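Local coordinates for protein glutathione S-transferase (Legionella pneumophila subsp. pneumophila str. Philadelphia 1, PDB 3NIV) that probably acts as a Zeta-family glutathione transferase that isomerises maleylacetoacetate, at residues R10-A13 and C14-R18; L101-A104 and C105-P109; S162-G165 and L166-C170; P173-Y176 and N177-F181; N195-C198 and L199-A203. All blocks are in the same frame, centred on the assembly; numbering follows the deposited sequence.

Contacts 1, 2 and 4 are largely buried, whereas contacts 3 and 5 are only partly so. Contact 1 starts helix 12-23 of the thioredoxin-like domain; the others belong to the helical domain. Contacts 3 and 4 begin and end the same helix, 166-180, with centres about 17 Å apart. The chemistry follows position: contact 1 caps a helix start with a serine hydroxyl, in contact 3 an aspartate reaches back to the amide of the N-cap glycine, contact 5 turns the chain between two helices, and contact 2 loosens a helix end that touches the second subunit. Contacts 1, 2 and 4 meet around Thr12, His108 and Asn177, while Val164 of contact 3 packs on Leu201 and Cys198 of contact 5.

Contact 1. Residues R10-A13 and C14-R18; sequences RSTA and CYRVR
Arg16 sits about one helical turn beyond Thr12 and Ala13, and its side chain runs back over both. CB begins 3.3 Å from Ala13 O. Because CG stands anti to the carbonyl carbon (chi1 -56°), the chain is directed toward the helix start, and CG passes 3.5 Å from Thr12 O. From CG to NE the chain is extended, bringing CD to 3.9 Å from Ala13 CA, the atom that also lies over one face of the guanidinium group. At the tip, NH2 is 4.2 Å from the methyl CG2 of Thr12, a loose contact between side chains that pass at a slant. NH1 is held further on, by a hydrogen bond to Ser69 OG at the start of helix 69-79.

Helix 12-23 is the crossover helix of the beta-alpha-beta unit formed with strands 5-7 and 30-32, as expected for a thioredoxin-like domain. The sequence entering it resembles the Zeta-family signature, which in relatives lies beside the glutathione site.

Ser11 is its N-cap: OG accepts from Cys14 N at 3.0 Å, with a fairly straight N-H...O angle of 163°. Cys14 packs alongside that cap, SG lying 3.6 Å from Ser11 CB. Backbone bonds take over from there, Tyr15 N reaching Ser11 O at 3.0 Å and Val17 N reaching Ala13 O at 3.2 Å. The Thr12 hydroxyl OG1 meets Asn177 ND2 of helix 166-180 instead, and Arg18, whose guanidinium has Cys14 O and Tyr15 CA over one face, forms a salt bridge with Asp7.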
loop_
_atom_site.group_PDB
_atom_site.type_symbol
_atom_site.label_atom_id
_atom_site.label_comp_id
_atom_site.label_asym_id
_atom_site.label_seq_id
_atom_site.Cartn_x
_atom_site.Cartn_y
_atom_site.Cartn_z
ATOM N N ARG A 10 2.704 -17.906 -8.398
ATOM C CA ARG A 10 1.284 -17.629 -8.193
ATOM C C ARG A 10 1.023 -16.295 -7.492
ATOM O O ARG A 10 -0.126 -15.959 -7.185
ATOM C CB ARG A 10 0.626 -18.764 -7.396
ATOM C CG ARG A 10 0.669 -20.111 -8.103
ATOM C CD ARG A 10 -0.383 -21.073 -7.574
ATOM N NE ARG A 10 -0.190 -22.407 -8.150
ATOM C CZ ARG A 10 0.346 -23.435 -7.496
ATOM N NH1 ARG A 10 0.734 -23.295 -6.232
ATOM N NH2 ARG A 10 0.499 -24.599 -8.108
ATOM N N SER A 11 2.085 -15.539 -7.227
ATOM C CA SER A 11 1.943 -14.314 -6.463
ATOM C C SER A 11 1.647 -13.104 -7.342
ATOM O O SER A 11 2.395 -12.810 -8.265
ATOM C CB SER A 11 3.205 -14.052 -5.658
ATOM O OG SER A 11 3.191 -12.735 -5.178
ATOM N N THR A 12 0.564 -12.398 -7.033
ATOM C CA THR A 12 0.242 -11.125 -7.679
ATOM C C THR A 12 1.340 -10.089 -7.445
ATOM O O THR A 12 1.828 -9.467 -8.378
ATOM C CB THR A 12 -1.062 -10.561 -7.120
ATOM O OG1 THR A 12 -2.098 -11.542 -7.244
ATOM C CG2 THR A 12 -1.467 -9.296 -7.851
ATOM N N ALA A 13 1.720 -9.899 -6.187
ATOM C CA ALA A 13 2.807 -8.997 -5.855
ATOM C C ALA A 13 4.004 -9.289 -6.747
ATOM O O ALA A 13 4.602 -8.368 -7.309
ATOM C CB ALA A 13 3.185 -9.147 -4.386
ATOM N N CYS A 14 4.342 -10.570 -6.892
ATOM C CA CYS A 14 5.497 -10.968 -7.698
ATOM C C CYS A 14 5.307 -10.660 -9.176
ATOM O O CYS A 14 6.263 -10.410 -9.902
ATOM C CB CYS A 14 5.792 -12.456 -7.536
ATOM S SG CYS A 14 6.646 -12.899 -6.015
ATOM N N TYR A 15 4.063 -10.703 -9.622
ATOM C CA TYR A 15 3.737 -10.397 -11.010
ATOM C C TYR A 15 4.062 -8.920 -11.275
ATOM O O TYR A 15 4.742 -8.589 -12.239
ATOM C CB TYR A 15 2.261 -10.745 -11.252
ATOM C CG TYR A 15 1.771 -10.782 -12.688
ATOM C CD1 TYR A 15 2.645 -10.701 -13.768
ATOM C CD2 TYR A 15 0.416 -10.928 -12.956
ATOM C CE1 TYR A 15 2.175 -10.738 -15.058
ATOM C CE2 TYR A 15 -0.055 -10.966 -14.238
ATOM C CZ TYR A 15 0.823 -10.876 -15.292
ATOM O OH TYR A 15 0.311 -10.923 -16.571
ATOM N N ARG A 16 3.625 -8.036 -10.386
ATOM C CA ARG A 16 3.982 -6.616 -10.495
ATOM C C ARG A 16 5.478 -6.418 -10.650
ATOM O O ARG A 16 5.941 -5.742 -11.570
ATOM C CB ARG A 16 3.574 -5.860 -9.241
ATOM C CG ARG A 16 2.139 -5.977 -8.883
ATOM C CD ARG A 16 1.949 -5.499 -7.464
ATOM N NE ARG A 16 0.582 -5.755 -7.047
ATOM C CZ ARG A 16 0.151 -5.604 -5.808
ATOM N NH1 ARG A 16 0.998 -5.196 -4.878
ATOM N NH2 ARG A 16 -1.117 -5.860 -5.511
ATOM N N VAL A 17 6.236 -6.979 -9.719
ATOM C CA VAL A 17 7.673 -6.839 -9.779
ATOM C C VAL A 17 8.217 -7.336 -11.107
ATOM O O VAL A 17 9.025 -6.667 -11.727
ATOM C CB VAL A 17 8.371 -7.558 -8.629
ATOM C CG1 VAL A 17 9.870 -7.336 -8.723
ATOM C CG2 VAL A 17 7.853 -7.039 -7.305
ATOM N N ARG A 18 7.767 -8.504 -11.549
ATOM C CA ARG A 18 8.258 -9.060 -12.807
ATOM C C ARG A 18 8.028 -8.126 -13.991
ATOM O O ARG A 18 8.942 -7.913 -14.788
ATOM C CB ARG A 18 7.705 -10.466 -13.064
ATOM C CG ARG A 18 8.310 -11.520 -12.126
ATOM C CD ARG A 18 8.015 -12.938 -12.579
ATOM N NE ARG A 18 6.606 -13.111 -12.900
ATOM C CZ ARG A 18 5.694 -13.571 -12.051
ATOM N NH1 ARG A 18 6.045 -13.919 -10.818
ATOM N NH2 ARG A 18 4.430 -13.699 -12.444
#

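Contact 2. Residues L101-A104 and C105-P109; sequences LIVA and CDMHP
The backbone carbonyl of Val103 accepts from His108 N, five residues on, at 2.8 Å and an almost straight N-H...O angle of 177°, whereas the bond from Asp106 N to Ile102 O is weak; helix 90-106 therefore loses its regular four-residue spacing here, before the short helix 108-111.

The side chains around this break divide between the subunit's own core and its neighbour. Met107, a selenomethionine, packs back on the preceding turn: its CB is 3.3 Å from Val103 O, and SE lies 4.2 Å from Val103 CG2, the two side chains running at an angle to one another. Ile102 CG2 approaches the same selenium more distantly, at 4.5 Å. The bend at chi3 (54°) then carries CE against Gln174 of helix 166-180, with Leu138 and Phe142 of helix 127-149 also touching this side chain. Pro109 turns its ring onto the last carbonyl of the 101-104 turn, CD being 3.3 Å from Ala104 O.

Cys105 has its SG beside the backbone N (chi1 -79°), from where it packs 4.3 Å from Leu101 CD2. This cysteine also meets Cys105 of the second subunit, and an interchain disulfide at this position has been observed for the protein. Asp106 also reaches the second subunit, OD2 accepting a hydrogen bond from Gln68 NE2 there. A helix end of the all-helical domain that reaches across to the N-terminal domain of its partner is a familiar feature of the glutathione transferase dimer interface.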
loop_
_atom_site.group_PDB
_atom_site.type_symbol
_atom_site.label_atom_id
_atom_site.label_comp_id
_atom_site.label_asym_id
_atom_site.label_seq_id
_atom_site.Cartn_x
_atom_site.Cartn_y
_atom_site.Cartn_z
ATOM N N LEU A 101 -2.256 2.279 -5.617
ATOM C CA LEU A 101 -2.555 1.958 -4.222
ATOM C C LEU A 101 -3.966 1.403 -4.053
ATOM O O LEU A 101 -4.215 0.533 -3.214
ATOM C CB LEU A 101 -2.369 3.192 -3.339
ATOM C CG LEU A 101 -0.928 3.724 -3.326
ATOM C CD1 LEU A 101 -0.776 5.011 -2.487
ATOM C CD2 LEU A 101 0.039 2.639 -2.868
ATOM N N ILE A 102 -4.894 1.915 -4.851
ATOM C CA ILE A 102 -6.245 1.383 -4.839
ATOM C C ILE A 102 -6.210 -0.140 -5.005
ATOM O O ILE A 102 -6.981 -0.861 -4.390
ATOM C CB ILE A 102 -7.070 1.979 -5.958
ATOM C CG1 ILE A 102 -7.426 3.428 -5.626
ATOM C CG2 ILE A 102 -8.317 1.111 -6.226
ATOM C CD1 ILE A 102 -8.378 4.081 -6.624
ATOM N N VAL A 103 -5.298 -0.618 -5.839
ATOM C CA VAL A 103 -5.194 -2.041 -6.114
ATOM C C VAL A 103 -4.419 -2.702 -5.005
ATOM O O VAL A 103 -4.850 -3.685 -4.430
ATOM C CB VAL A 103 -4.430 -2.295 -7.428
ATOM C CG1 VAL A 103 -3.938 -3.731 -7.494
ATOM C CG2 VAL A 103 -5.286 -1.920 -8.638
ATOM N N ALA A 104 -3.266 -2.131 -4.699
ATOM C CA ALA A 104 -2.345 -2.718 -3.752
ATOM C C ALA A 104 -2.737 -2.516 -2.283
ATOM O O ALA A 104 -2.201 -3.193 -1.419
ATOM C CB ALA A 104 -0.947 -2.194 -4.008
ATOM N N CYS A 105 -3.660 -1.605 -1.999
ATOM C CA CYS A 105 -4.071 -1.347 -0.611
ATOM C C CYS A 105 -5.537 -1.644 -0.368
ATOM O O CYS A 105 -5.905 -2.152 0.686
ATOM C CB CYS A 105 -3.814 0.111 -0.212
ATOM S SG CYS A 105 -2.103 0.495 0.199
ATOM N N ASP A 106 -6.374 -1.304 -1.344
ATOM C CA ASP A 106 -7.818 -1.401 -1.173
ATOM C C ASP A 106 -8.401 -2.632 -1.828
ATOM O O ASP A 106 -9.614 -2.809 -1.819
ATOM C CB ASP A 106 -8.523 -0.166 -1.750
ATOM C CG ASP A 106 -8.109 1.129 -1.059
ATOM O OD1 ASP A 106 -7.354 1.071 -0.058
ATOM O OD2 ASP A 106 -8.543 2.206 -1.530
HETATM N N MSE A 107 -7.558 -3.470 -2.420
HETATM C CA MSE A 107 -8.071 -4.651 -3.120
HETATM C C MSE A 107 -7.279 -5.915 -2.795
HETATM O O MSE A 107 -7.794 -6.838 -2.161
HETATM C CB MSE A 107 -8.084 -4.449 -4.634
HETATM C CG MSE A 107 -8.869 -3.239 -5.149
HETATM SE SE MSE A 107 -8.961 -3.226 -7.149
HETATM C CE MSE A 107 -9.679 -5.029 -7.369
ATOM N N HIS A 108 -6.028 -5.964 -3.234
ATOM C CA HIS A 108 -5.260 -7.181 -3.057
ATOM C C HIS A 108 -5.204 -7.690 -1.612
ATOM O O HIS A 108 -5.444 -8.865 -1.377
ATOM C CB HIS A 108 -3.859 -7.072 -3.642
ATOM C CG HIS A 108 -3.198 -8.403 -3.824
ATOM N ND1 HIS A 108 -3.876 -9.504 -4.311
ATOM C CD2 HIS A 108 -1.930 -8.817 -3.584
ATOM C CE1 HIS A 108 -3.055 -10.538 -4.353
ATOM N NE2 HIS A 108 -1.866 -10.145 -3.929
ATOM N N PRO A 109 -4.892 -6.810 -0.644
ATOM C CA PRO A 109 -4.780 -7.291 0.742
ATOM C C PRO A 109 -5.989 -8.099 1.201
ATOM O O PRO A 109 -5.817 -9.117 1.877
ATOM C CB PRO A 109 -4.673 -6.001 1.556
ATOM C CG PRO A 109 -4.076 -5.017 0.600
ATOM C CD PRO A 109 -4.571 -5.375 -0.769
#

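Contact 3. Residues S162-G165 and L166-C170; sequences SEVG and LADVC
Leu166 opens helix 166-180 directly after Gly165, the N-cap residue. Its CG stands anti to the backbone N (chi1 179°), which sends the side chain off the loop and onto Met70 and Ile73 of helix 69-79. Ala167 follows, with its methyl against Leu96 of helix 90-106.

Asp168 turns back to the loop. Its OD1 accepts from Gly165 N at 2.8 Å with an N-H...O angle of 160°, using the anti lone pair, the one away from OD2. The side-chain-to-backbone half of a capping box is thus present, the third helical residue binding the amide of the N-cap; glycine at the N-cap has no hydroxyl for the reciprocal bond. Glutathione transferases commonly have a capping box with aspartate in this place, at the start of the helix that runs through the core of the C-terminal domain. The carboxylate sits at the positive end of that helix, which would probably help to stabilise its charge.

One flank of the same aspartate is apolar: Val164 CG1 lies 3.5 Å from Asp168 CB, the two side chains passing aslant. A water molecule lies 2.8 Å from Asp168 OD1 and is also close to Glu163 O, extending the polar contact along the loop. OD2 takes a weak hydrogen bond from Cys159 N.

Val169 completes the first turn, its N donating to Gly165 O at 2.9 Å. Branch CG2 of Val169 comes 3.1 Å from Gly165 O, a tight approach. The other branch, Val169 CG1, packs 3.4 Å from Arg16 O of helix 12-23. Cys170 N then reaches Leu166 O at 3.0 Å.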
loop_
_atom_site.group_PDB
_atom_site.type_symbol
_atom_site.label_atom_id
_atom_site.label_comp_id
_atom_site.label_asym_id
_atom_site.label_seq_id
_atom_site.Cartn_x
_atom_site.Cartn_y
_atom_site.Cartn_z
ATOM N N SER A 162 0.756 8.225 -22.950
ATOM C CA SER A 162 1.153 7.477 -24.138
ATOM C C SER A 162 2.227 6.452 -23.794
ATOM O O SER A 162 2.797 5.805 -24.675
ATOM C CB SER A 162 1.671 8.439 -25.213
ATOM O OG SER A 162 0.857 9.601 -25.295
ATOM N N GLU A 163 2.522 6.327 -22.507
ATOM C CA GLU A 163 3.381 5.246 -22.045
ATOM C C GLU A 163 2.760 4.477 -20.888
ATOM O O GLU A 163 1.971 5.010 -20.103
ATOM C CB GLU A 163 4.789 5.745 -21.686
ATOM C CG GLU A 163 5.823 5.530 -22.802
ATOM C CD GLU A 163 6.068 4.045 -23.130
ATOM O OE1 GLU A 163 5.097 3.251 -23.201
ATOM O OE2 GLU A 163 7.247 3.675 -23.331
ATOM N N VAL A 164 3.111 3.205 -20.809
ATOM C CA VAL A 164 2.670 2.350 -19.725
ATOM C C VAL A 164 3.353 2.778 -18.424
ATOM O O VAL A 164 4.518 3.190 -18.434
ATOM C CB VAL A 164 2.986 0.897 -20.059
ATOM C CG1 VAL A 164 2.661 -0.004 -18.893
ATOM C CG2 VAL A 164 2.192 0.481 -21.270
ATOM N N GLY A 165 2.635 2.697 -17.309
ATOM C CA GLY A 165 3.200 3.141 -16.050
ATOM C C GLY A 165 2.887 2.264 -14.857
ATOM O O GLY A 165 2.373 1.142 -15.005
ATOM N N LEU A 166 3.193 2.792 -13.671
ATOM C CA LEU A 166 2.984 2.097 -12.408
ATOM C C LEU A 166 1.560 1.599 -12.235
ATOM O O LEU A 166 1.350 0.487 -11.787
ATOM C CB LEU A 166 3.348 3.008 -11.223
ATOM C CG LEU A 166 3.144 2.401 -9.829
ATOM C CD1 LEU A 166 4.013 1.157 -9.646
ATOM C CD2 LEU A 166 3.410 3.430 -8.711
ATOM N N ALA A 167 0.582 2.428 -12.564
ATOM C CA ALA A 167 -0.809 2.013 -12.479
ATOM C C ALA A 167 -1.094 0.806 -13.378
ATOM O O ALA A 167 -1.838 -0.099 -12.990
ATOM C CB ALA A 167 -1.729 3.162 -12.842
ATOM N N ASP A 168 -0.524 0.790 -14.581
ATOM C CA ASP A 168 -0.751 -0.337 -15.487
ATOM C C ASP A 168 -0.048 -1.579 -14.927
ATOM O O ASP A 168 -0.571 -2.693 -14.974
ATOM C CB ASP A 168 -0.235 -0.022 -16.900
ATOM C CG ASP A 168 -0.847 1.235 -17.481
ATOM O OD1 ASP A 168 -0.149 2.274 -17.543
ATOM O OD2 ASP A 168 -2.035 1.187 -17.862
ATOM N N VAL A 169 1.145 -1.366 -14.385
ATOM C CA VAL A 169 1.913 -2.445 -13.804
ATOM C C VAL A 169 1.124 -3.146 -12.695
ATOM O O VAL A 169 1.197 -4.366 -12.559
ATOM C CB VAL A 169 3.245 -1.945 -13.239
ATOM C CG1 VAL A 169 3.955 -3.081 -12.500
ATOM C CG2 VAL A 169 4.109 -1.382 -14.346
ATOM N N CYS A 170 0.363 -2.384 -11.915
ATOM C CA CYS A 170 -0.422 -2.973 -10.829
ATOM C C CYS A 170 -1.785 -3.476 -11.289
ATOM O O CYS A 170 -2.356 -4.374 -10.679
ATOM C CB CYS A 170 -0.588 -1.989 -9.671
ATOM S SG CYS A 170 0.961 -1.587 -8.852
HETATM O O HOH W 1 -0.000 5.005 -18.109
#

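Contact 4. Residues P173-Y176 and N177-F181; sequences PQVY and NAHRF
The last turns of helix 166-180, the helix that crosses the core of the glutathione transferase C-terminal domain, join Pro173, Gln174, Val175 and Tyr176 to the residues one turn ahead. Their carbonyls carry the regular helical bonds, for example Asn177 N to Pro173 O at 3.1 Å, although the helix is kinked at Pro173, whose ring nitrogen gives no bond to the turn before. That ring packs on Thr12 and Tyr15 of helix 12-23, joining the two domains.

Gln174 and Asn177 are linked through one water. It donates to Gln174 OE1 at 2.9 Å and accepts from Asn177 ND2 at 3.2 Å, a bridge that helps to orient both amides. Gln174 reaches it because chi2 (56°) folds the amide forward along the helix, toward Asn177. Asn177 ND2 donates also to Thr12 OG1, which ties this buried amide across the domain boundary. Its other end, OD1, lies in the plane of the Tyr176 ring at its edge, 3.8 Å from CD1, with the ring and amide planes 55° apart. The tyrosine's own hydroxyl is hydrogen-bonded to Glu210 OE2.

Val175 and His179 lie alongside one another and point the same way. The branch CG1 of Val175, which stands anti to the backbone N (chi1 171°), touches the imidazole at NE2, 3.5 Å away. Past the helix end Phe181 stacks on Tyr134, and its ring presents an edge to the Asn177 carbonyl, with CD1 3.2 Å from Asn177 O.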
loop_
_atom_site.group_PDB
_atom_site.type_symbol
_atom_site.label_atom_id
_atom_site.label_comp_id
_atom_site.label_asym_id
_atom_site.label_seq_id
_atom_site.Cartn_x
_atom_site.Cartn_y
_atom_site.Cartn_z
ATOM N N PRO A 173 -1.960 -7.509 -13.129
ATOM C CA PRO A 173 -2.072 -8.636 -12.188
ATOM C C PRO A 173 -3.429 -8.698 -11.472
ATOM O O PRO A 173 -3.975 -9.783 -11.302
ATOM C CB PRO A 173 -0.929 -8.388 -11.199
ATOM C CG PRO A 173 0.069 -7.594 -11.985
ATOM C CD PRO A 173 -0.755 -6.699 -12.881
ATOM N N GLN A 174 -3.986 -7.558 -11.092
ATOM C CA GLN A 174 -5.298 -7.553 -10.453
ATOM C C GLN A 174 -6.413 -8.115 -11.347
ATOM O O GLN A 174 -7.301 -8.815 -10.876
ATOM C CB GLN A 174 -5.666 -6.143 -9.987
ATOM C CG GLN A 174 -6.862 -6.102 -9.048
ATOM C CD GLN A 174 -6.677 -6.978 -7.810
ATOM O OE1 GLN A 174 -7.482 -7.862 -7.553
ATOM N NE2 GLN A 174 -5.610 -6.735 -7.045
ATOM N N VAL A 175 -6.363 -7.787 -12.636
ATOM C CA VAL A 175 -7.371 -8.219 -13.588
ATOM C C VAL A 175 -7.215 -9.722 -13.843
ATOM O O VAL A 175 -8.192 -10.447 -13.987
ATOM C CB VAL A 175 -7.252 -7.421 -14.901
ATOM C CG1 VAL A 175 -8.149 -8.007 -15.996
ATOM C CG2 VAL A 175 -7.593 -5.960 -14.651
ATOM N N TYR A 176 -5.972 -10.179 -13.877
ATOM C CA TYR A 176 -5.671 -11.597 -13.937
ATOM C C TYR A 176 -6.397 -12.363 -12.815
ATOM O O TYR A 176 -7.090 -13.352 -13.072
ATOM C CB TYR A 176 -4.160 -11.777 -13.841
ATOM C CG TYR A 176 -3.675 -13.207 -13.756
ATOM C CD1 TYR A 176 -3.546 -13.839 -12.529
ATOM C CD2 TYR A 176 -3.304 -13.908 -14.895
ATOM C CE1 TYR A 176 -3.092 -15.129 -12.440
ATOM C CE2 TYR A 176 -2.845 -15.207 -14.809
ATOM C CZ TYR A 176 -2.740 -15.806 -13.577
ATOM O OH TYR A 176 -2.279 -17.095 -13.463
ATOM N N ASN A 177 -6.243 -11.895 -11.576
ATOM C CA ASN A 177 -6.948 -12.473 -10.434
ATOM C C ASN A 177 -8.455 -12.534 -10.619
ATOM O O ASN A 177 -9.104 -13.505 -10.232
ATOM C CB ASN A 177 -6.649 -11.666 -9.173
ATOM C CG ASN A 177 -5.324 -12.029 -8.558
ATOM O OD1 ASN A 177 -4.690 -12.999 -8.966
ATOM N ND2 ASN A 177 -4.892 -11.254 -7.568
ATOM N N ALA A 178 -9.008 -11.475 -11.199
ATOM C CA ALA A 178 -10.448 -11.356 -11.383
ATOM C C ALA A 178 -11.011 -12.445 -12.317
ATOM O O ALA A 178 -12.028 -13.077 -12.013
ATOM C CB ALA A 178 -10.793 -9.969 -11.892
ATOM N N HIS A 179 -10.349 -12.662 -13.449
ATOM C CA HIS A 179 -10.796 -13.686 -14.380
ATOM C C HIS A 179 -10.643 -15.049 -13.724
ATOM O O HIS A 179 -11.547 -15.876 -13.760
ATOM C CB HIS A 179 -10.006 -13.620 -15.692
ATOM C CG HIS A 179 -10.245 -12.366 -16.476
ATOM N ND1 HIS A 179 -11.498 -11.990 -16.918
ATOM C CD2 HIS A 179 -9.393 -11.404 -16.905
ATOM C CE1 HIS A 179 -11.406 -10.852 -17.583
ATOM N NE2 HIS A 179 -10.140 -10.472 -17.583
ATOM N N ARG A 180 -9.488 -15.259 -13.111
ATOM C CA ARG A 180 -9.220 -16.459 -12.335
ATOM C C ARG A 180 -10.331 -16.795 -11.332
ATOM O O ARG A 180 -10.597 -17.962 -11.063
ATOM C CB ARG A 180 -7.889 -16.306 -11.598
ATOM C CG ARG A 180 -7.591 -17.440 -10.656
ATOM C CD ARG A 180 -6.195 -17.332 -10.078
ATOM N NE ARG A 180 -5.765 -18.593 -9.487
ATOM C CZ ARG A 180 -4.941 -18.694 -8.449
ATOM N NH1 ARG A 180 -4.462 -17.600 -7.868
ATOM N NH2 ARG A 180 -4.608 -19.893 -7.988
ATOM N N PHE A 181 -10.969 -15.778 -10.767
ATOM C CA PHE A 181 -12.070 -16.011 -9.843
ATOM C C PHE A 181 -13.370 -15.705 -10.541
ATOM O O PHE A 181 -14.413 -15.504 -9.906
ATOM C CB PHE A 181 -11.900 -15.178 -8.577
ATOM C CG PHE A 181 -10.885 -15.744 -7.638
ATOM C CD1 PHE A 181 -9.528 -15.589 -7.888
ATOM C CD2 PHE A 181 -11.284 -16.471 -6.526
ATOM C CE1 PHE A 181 -8.573 -16.135 -7.029
ATOM C CE2 PHE A 181 -10.341 -17.024 -5.659
ATOM C CZ PHE A 181 -8.979 -16.856 -5.913
HETATM O O HOH W 2 -7.167 -10.083 -5.716
#

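Contact 5. Residues N195-C198 and L199-A203; sequences NEYC and LTLPA
A type I beta turn from Cys198 to Leu201 ends helix 189-198 of the C-terminal domain and leads into helix 202-205. It is closed by Leu201 N donating to Cys198 O at 3.0 Å, the donor standing above the carbonyl plane.

Thr200 holds OG1 between the backbone N and the carbonyl carbon (chi1 73°), and from there it donates to Tyr197 O at 2.8 Å. Its own N donates to that same oxygen at 2.8 Å, so two bonds from one residue grip the carbonyl. The methyl CG2 lies between two carbonyls, 3.3 Å from Tyr197 O and 3.5 Å from Glu196 O.

Leu199 has CG anti to the carbonyl carbon, which sets the chain across the Asn195 amide, CD1 lying 3.4 Å from OD1. That amide comes to meet it because Asn195 CG is anti to its own backbone N (chi1 -180°). Leu201, the last residue of the turn and the N-cap position of helix 202-205, points its side chain toward helix 189-198 and leans against Val164. Its two branches part: CD1 lies 3.8 Å from Cys198 O, while CD2 approaches the phenol end of Tyr197 at a slant, 4.0 Å from OH.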
loop_
_atom_site.group_PDB
_atom_site.type_symbol
_atom_site.label_atom_id
_atom_site.label_comp_id
_atom_site.label_asym_id
_atom_site.label_seq_id
_atom_site.Cartn_x
_atom_site.Cartn_y
_atom_site.Cartn_z
ATOM N N ASN A 195 -6.024 -3.519 -20.171
ATOM C CA ASN A 195 -5.554 -4.881 -19.946
ATOM C C ASN A 195 -5.267 -5.603 -21.258
ATOM O O ASN A 195 -4.211 -6.217 -21.426
ATOM C CB ASN A 195 -6.571 -5.687 -19.141
ATOM C CG ASN A 195 -6.105 -7.110 -18.887
ATOM O OD1 ASN A 195 -5.042 -7.329 -18.307
ATOM N ND2 ASN A 195 -6.889 -8.079 -19.330
ATOM N N GLU A 196 -6.218 -5.533 -22.181
ATOM C CA GLU A 196 -6.035 -6.134 -23.500
ATOM C C GLU A 196 -4.783 -5.581 -24.161
ATOM O O GLU A 196 -3.892 -6.328 -24.565
ATOM C CB GLU A 196 -7.234 -5.858 -24.402
ATOM C CG GLU A 196 -8.251 -6.971 -24.472
ATOM C CD GLU A 196 -8.996 -6.975 -25.805
ATOM O OE1 GLU A 196 -8.690 -6.099 -26.649
ATOM O OE2 GLU A 196 -9.877 -7.846 -26.007
ATOM N N TYR A 197 -4.718 -4.262 -24.271
ATOM C CA TYR A 197 -3.530 -3.650 -24.843
ATOM C C TYR A 197 -2.255 -4.163 -24.175
ATOM O O TYR A 197 -1.448 -4.845 -24.808
ATOM C CB TYR A 197 -3.590 -2.129 -24.773
ATOM C CG TYR A 197 -2.300 -1.496 -25.215
ATOM C CD1 TYR A 197 -1.993 -1.379 -26.558
ATOM C CD2 TYR A 197 -1.370 -1.050 -24.286
ATOM C CE1 TYR A 197 -0.805 -0.816 -26.970
ATOM C CE2 TYR A 197 -0.177 -0.489 -24.689
ATOM C CZ TYR A 197 0.098 -0.368 -26.033
ATOM O OH TYR A 197 1.283 0.198 -26.442
ATOM N N CYS A 198 -2.080 -3.847 -22.895
ATOM C CA CYS A 198 -0.873 -4.237 -22.187
ATOM C C CYS A 198 -0.494 -5.688 -22.419
ATOM O O CYS A 198 0.688 -6.016 -22.509
ATOM C CB CYS A 198 -1.001 -3.955 -20.683
ATOM S SG CYS A 198 -0.941 -2.193 -20.256
ATOM N N LEU A 199 -1.490 -6.563 -22.529
ATOM C CA LEU A 199 -1.205 -7.988 -22.641
ATOM C C LEU A 199 -0.483 -8.388 -23.929
ATOM O O LEU A 199 -0.067 -9.536 -24.086
ATOM C CB LEU A 199 -2.473 -8.805 -22.422
ATOM C CG LEU A 199 -2.751 -8.847 -20.921
ATOM C CD1 LEU A 199 -3.997 -9.652 -20.560
ATOM C CD2 LEU A 199 -1.518 -9.383 -20.198
ATOM N N THR A 200 -0.309 -7.430 -24.832
ATOM C CA THR A 200 0.382 -7.688 -26.091
ATOM C C THR A 200 1.868 -7.307 -26.043
ATOM O O THR A 200 2.627 -7.617 -26.966
ATOM C CB THR A 200 -0.270 -6.925 -27.242
ATOM O OG1 THR A 200 0.039 -5.537 -27.119
ATOM C CG2 THR A 200 -1.780 -7.104 -27.215
ATOM N N LEU A 201 2.283 -6.631 -24.977
ATOM C CA LEU A 201 3.692 -6.308 -24.799
ATOM C C LEU A 201 4.430 -7.494 -24.173
ATOM O O LEU A 201 3.909 -8.152 -23.271
ATOM C CB LEU A 201 3.841 -5.072 -23.916
ATOM C CG LEU A 201 2.824 -3.946 -24.128
ATOM C CD1 LEU A 201 2.866 -2.926 -22.981
ATOM C CD2 LEU A 201 3.029 -3.261 -25.464
ATOM N N PRO A 202 5.638 -7.789 -24.678
ATOM C CA PRO A 202 6.518 -8.818 -24.123
ATOM C C PRO A 202 6.752 -8.615 -22.631
ATOM O O PRO A 202 6.720 -9.586 -21.862
ATOM C CB PRO A 202 7.831 -8.587 -24.873
ATOM C CG PRO A 202 7.423 -8.020 -26.158
ATOM C CD PRO A 202 6.175 -7.223 -25.925
ATOM N N ALA A 203 6.994 -7.371 -22.227
ATOM C CA ALA A 203 7.257 -7.067 -20.824
ATOM C C ALA A 203 6.128 -7.580 -19.934
ATOM O O ALA A 203 6.380 -8.151 -18.867
ATOM C CB ALA A 203 7.476 -5.565 -20.618
#